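Local coordinates for PaxB (PDB 6EK4), which is probably the B component of a binary alpha-helical pore-forming toxin, related to YaxAB, that perforates target-cell membranes, at residues 32-36 against 287-291. Numbering follows the deposited sequence.
Sequences LSHQQ and DVHQI
Leu-32 reaches across from the last turn of helix 19-35 and packs against Asp-287, Gln-290 and Ile-291, residues at positions i, i+3 and i+4 of helix 247-321. Its contacts are van der Waals, divided among its carbons: apolar with Ile-291 and the aliphatic chain of Gln-290, but against a carboxylate oxygen at Asp-287. Leu-32 CB rests on Ile-291 CG1 at 3.8 Å, Leu-32 CD1 meets CB and CG of Gln-290, and Leu-32 CD2 turns to Asp-287 OD1. Leu-32 CG stands anti to the carbonyl carbon (chi1 -71°), which carries both methyls out to the opposing helix. Ile-291 in turn sets its CD1 methyl against the backbone of Ser-33, 3.9 Å from Ser-33 N. The Ser-33 hydroxyl is engaged within its own helix, bonded to the carbonyls of Ile-29 and Trp-30.

The fold is a long, predominantly alpha-helical rod without beta strands, in keeping with an alpha-helical pore-forming toxin, and this buried contact sits near its middle, packing the end of one helix against the 75-residue helix 247-321. Gln-36 N still bonds to Leu-32 O at 3.0 Å, but Gln-36 itself leaves helical geometry (psi 129°). Helix 42-73 touches both partners, through Thr-47 on Gln-36 and Ile-43 on Val-288.

Around the polar side chains the contacts are van der Waals. Gln-36 and Asp-287 pass in opposite directions, Gln-36 CB to Asp-287 CB at 3.7 Å, with amide and carboxylate planes nearly perpendicular at 84°. Bent at chi2, the Gln-36 chain crosses Val-288 at a slant, with Val-288 CG2 4.0 Å from Gln-36 CG and equally near Gln-36 CD and NE2.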
ATOM      1  N   LEU A  32      -3.365  -2.177  -5.603  1.00 66.36           N
ATOM      2  CA  LEU A  32      -1.973  -2.182  -5.154  1.00 66.81           C
ATOM      3  C   LEU A  32      -1.158  -3.321  -5.761  1.00 67.53           C
ATOM      4  O   LEU A  32       0.010  -3.137  -6.086  1.00 68.26           O
ATOM      5  CB  LEU A  32      -1.901  -2.253  -3.625  1.00 67.09           C
ATOM      6  CG  LEU A  32      -2.344  -0.986  -2.888  1.00 67.64           C
ATOM      7  CD1 LEU A  32      -2.635  -1.288  -1.427  1.00 68.20           C
ATOM      8  CD2 LEU A  32      -1.304   0.118  -3.011  1.00 67.41           C
ATOM      9  N   SER A  33      -1.774  -4.491  -5.921  1.00 69.10           N
ATOM     10  CA  SER A  33      -1.071  -5.663  -6.453  1.00 70.38           C
ATOM     11  C   SER A  33      -0.690  -5.529  -7.928  1.00 72.11           C
ATOM     12  O   SER A  33       0.152  -6.284  -8.412  1.00 73.87           O
ATOM     13  CB  SER A  33      -1.913  -6.927  -6.262  1.00 70.38           C
ATOM     14  OG  SER A  33      -3.135  -6.838  -6.972  1.00 70.20           O
ATOM     15  N   HIS A  34      -1.306  -4.584  -8.637  1.00 73.67           N
ATOM     16  CA  HIS A  34      -1.039  -4.380 -10.064  1.00 75.67           C
ATOM     17  C   HIS A  34      -0.141  -3.176 -10.371  1.00 78.37           C
ATOM     18  O   HIS A  34       0.528  -3.158 -11.405  1.00 80.02           O
ATOM     19  CB  HIS A  34      -2.359  -4.271 -10.832  1.00 74.81           C
ATOM     20  CG  HIS A  34      -3.090  -5.571 -10.949  1.00 73.62           C
ATOM     21  ND1 HIS A  34      -3.961  -6.026  -9.982  1.00 72.85           N
ATOM     22  CD2 HIS A  34      -3.065  -6.525 -11.910  1.00 73.62           C
ATOM     23  CE1 HIS A  34      -4.447  -7.198 -10.347  1.00 72.75           C
ATOM     24  NE2 HIS A  34      -3.920  -7.524 -11.512  1.00 73.21           N
ATOM     25  N   GLN A  35      -0.129  -2.177  -9.489  1.00 81.38           N
ATOM     26  CA  GLN A  35       0.726  -0.996  -9.670  1.00 84.92           C
ATOM     27  C   GLN A  35       2.083  -1.150  -8.976  1.00 87.18           C
ATOM     28  O   GLN A  35       3.066  -0.534  -9.394  1.00 87.70           O
ATOM     29  CB  GLN A  35       0.015   0.273  -9.183  1.00 85.90           C
ATOM     30  CG  GLN A  35      -0.055   0.441  -7.670  1.00 86.53           C
ATOM     31  CD  GLN A  35      -0.915   1.621  -7.248  1.00 88.35           C
ATOM     32  OE1 GLN A  35      -1.822   2.037  -7.972  1.00 89.30           O
ATOM     33  NE2 GLN A  35      -0.636   2.164  -6.067  1.00 89.00           N
ATOM     34  N   GLN A  36       2.124  -1.958  -7.917  1.00 89.59           N
ATOM     35  CA  GLN A  36       3.363  -2.253  -7.188  1.00 91.73           C
ATOM     36  C   GLN A  36       4.450  -2.795  -8.120  1.00 94.11           C
ATOM     37  O   GLN A  36       4.211  -3.735  -8.886  1.00 94.30           O
ATOM     38  CB  GLN A  36       3.078  -3.246  -6.049  1.00 92.20           C
ATOM     39  CG  GLN A  36       4.291  -3.955  -5.447  1.00 92.74           C
ATOM     40  CD  GLN A  36       4.512  -5.357  -6.004  1.00 93.33           C
ATOM     41  OE1 GLN A  36       3.584  -6.003  -6.494  1.00 93.34           O
ATOM     42  NE2 GLN A  36       5.745  -5.839  -5.912  1.00 93.89           N
ATOM     43  N   ASP A 287       3.939  -0.745  -0.962  1.00 72.47           N
ATOM     44  CA  ASP A 287       2.651  -1.263  -1.429  1.00 72.36           C
ATOM     45  C   ASP A 287       2.403  -2.682  -0.917  1.00 72.34           C
ATOM     46  O   ASP A 287       1.269  -3.034  -0.596  1.00 71.94           O
ATOM     47  CB  ASP A 287       2.569  -1.239  -2.962  1.00 72.61           C
ATOM     48  CG  ASP A 287       2.500   0.173  -3.530  1.00 72.85           C
ATOM     49  OD1 ASP A 287       1.964   1.078  -2.855  1.00 73.13           O
ATOM     50  OD2 ASP A 287       2.974   0.375  -4.669  1.00 73.37           O
ATOM     51  N   VAL A 288       3.461  -3.490  -0.838  1.00 72.47           N
ATOM     52  CA  VAL A 288       3.356  -4.852  -0.303  1.00 73.03           C
ATOM     53  C   VAL A 288       3.026  -4.812   1.192  1.00 73.49           C
ATOM     54  O   VAL A 288       2.219  -5.609   1.673  1.00 73.66           O
ATOM     55  CB  VAL A 288       4.645  -5.674  -0.538  1.00 73.80           C
ATOM     56  CG1 VAL A 288       4.559  -7.030   0.151  1.00 74.73           C
ATOM     57  CG2 VAL A 288       4.893  -5.869  -2.028  1.00 73.23           C
ATOM     58  N   HIS A 289       3.656  -3.891   1.916  1.00 74.66           N
ATOM     59  CA  HIS A 289       3.322  -3.644   3.324  1.00 76.21           C
ATOM     60  C   HIS A 289       1.866  -3.204   3.480  1.00 74.73           C
ATOM     61  O   HIS A 289       1.194  -3.592   4.437  1.00 74.07           O
ATOM     62  CB  HIS A 289       4.245  -2.580   3.932  1.00 78.46           C
ATOM     63  CG  HIS A 289       5.493  -3.138   4.543  1.00 81.16           C
ATOM     64  ND1 HIS A 289       5.626  -3.342   5.899  1.00 83.40           N
ATOM     65  CD2 HIS A 289       6.663  -3.531   3.986  1.00 82.06           C
ATOM     66  CE1 HIS A 289       6.824  -3.838   6.151  1.00 84.80           C
ATOM     67  NE2 HIS A 289       7.474  -3.962   5.007  1.00 83.96           N
ATOM     68  N   GLN A 290       1.393  -2.389   2.538  1.00 73.28           N
ATOM     69  CA  GLN A 290       0.004  -1.938   2.524  1.00 72.69           C
ATOM     70  C   GLN A 290      -0.950  -3.092   2.213  1.00 71.74           C
ATOM     71  O   GLN A 290      -2.034  -3.167   2.787  1.00 71.78           O
ATOM     72  CB  GLN A 290      -0.183  -0.805   1.507  1.00 72.85           C
ATOM     73  CG  GLN A 290      -1.560  -0.150   1.522  1.00 73.60           C
ATOM     74  CD  GLN A 290      -1.932   0.438   2.872  1.00 74.93           C
ATOM     75  OE1 GLN A 290      -3.075   0.322   3.317  1.00 75.41           O
ATOM     76  NE2 GLN A 290      -0.968   1.070   3.534  1.00 75.39           N
ATOM     77  N   ILE A 291      -0.545  -3.985   1.311  1.00 70.94           N
ATOM     78  CA  ILE A 291      -1.345  -5.171   0.979  1.00 70.43           C
ATOM     79  C   ILE A 291      -1.568  -6.056   2.210  1.00 71.15           C
ATOM     80  O   ILE A 291      -2.652  -6.611   2.384  1.00 71.67           O
ATOM     81  CB  ILE A 291      -0.712  -5.985  -0.179  1.00 69.99           C
ATOM     82  CG1 ILE A 291      -0.987  -5.286  -1.514  1.00 69.54           C
ATOM     83  CG2 ILE A 291      -1.260  -7.408  -0.230  1.00 69.89           C
ATOM     84  CD1 ILE A 291      -0.162  -5.807  -2.673  1.00 69.48           C
TER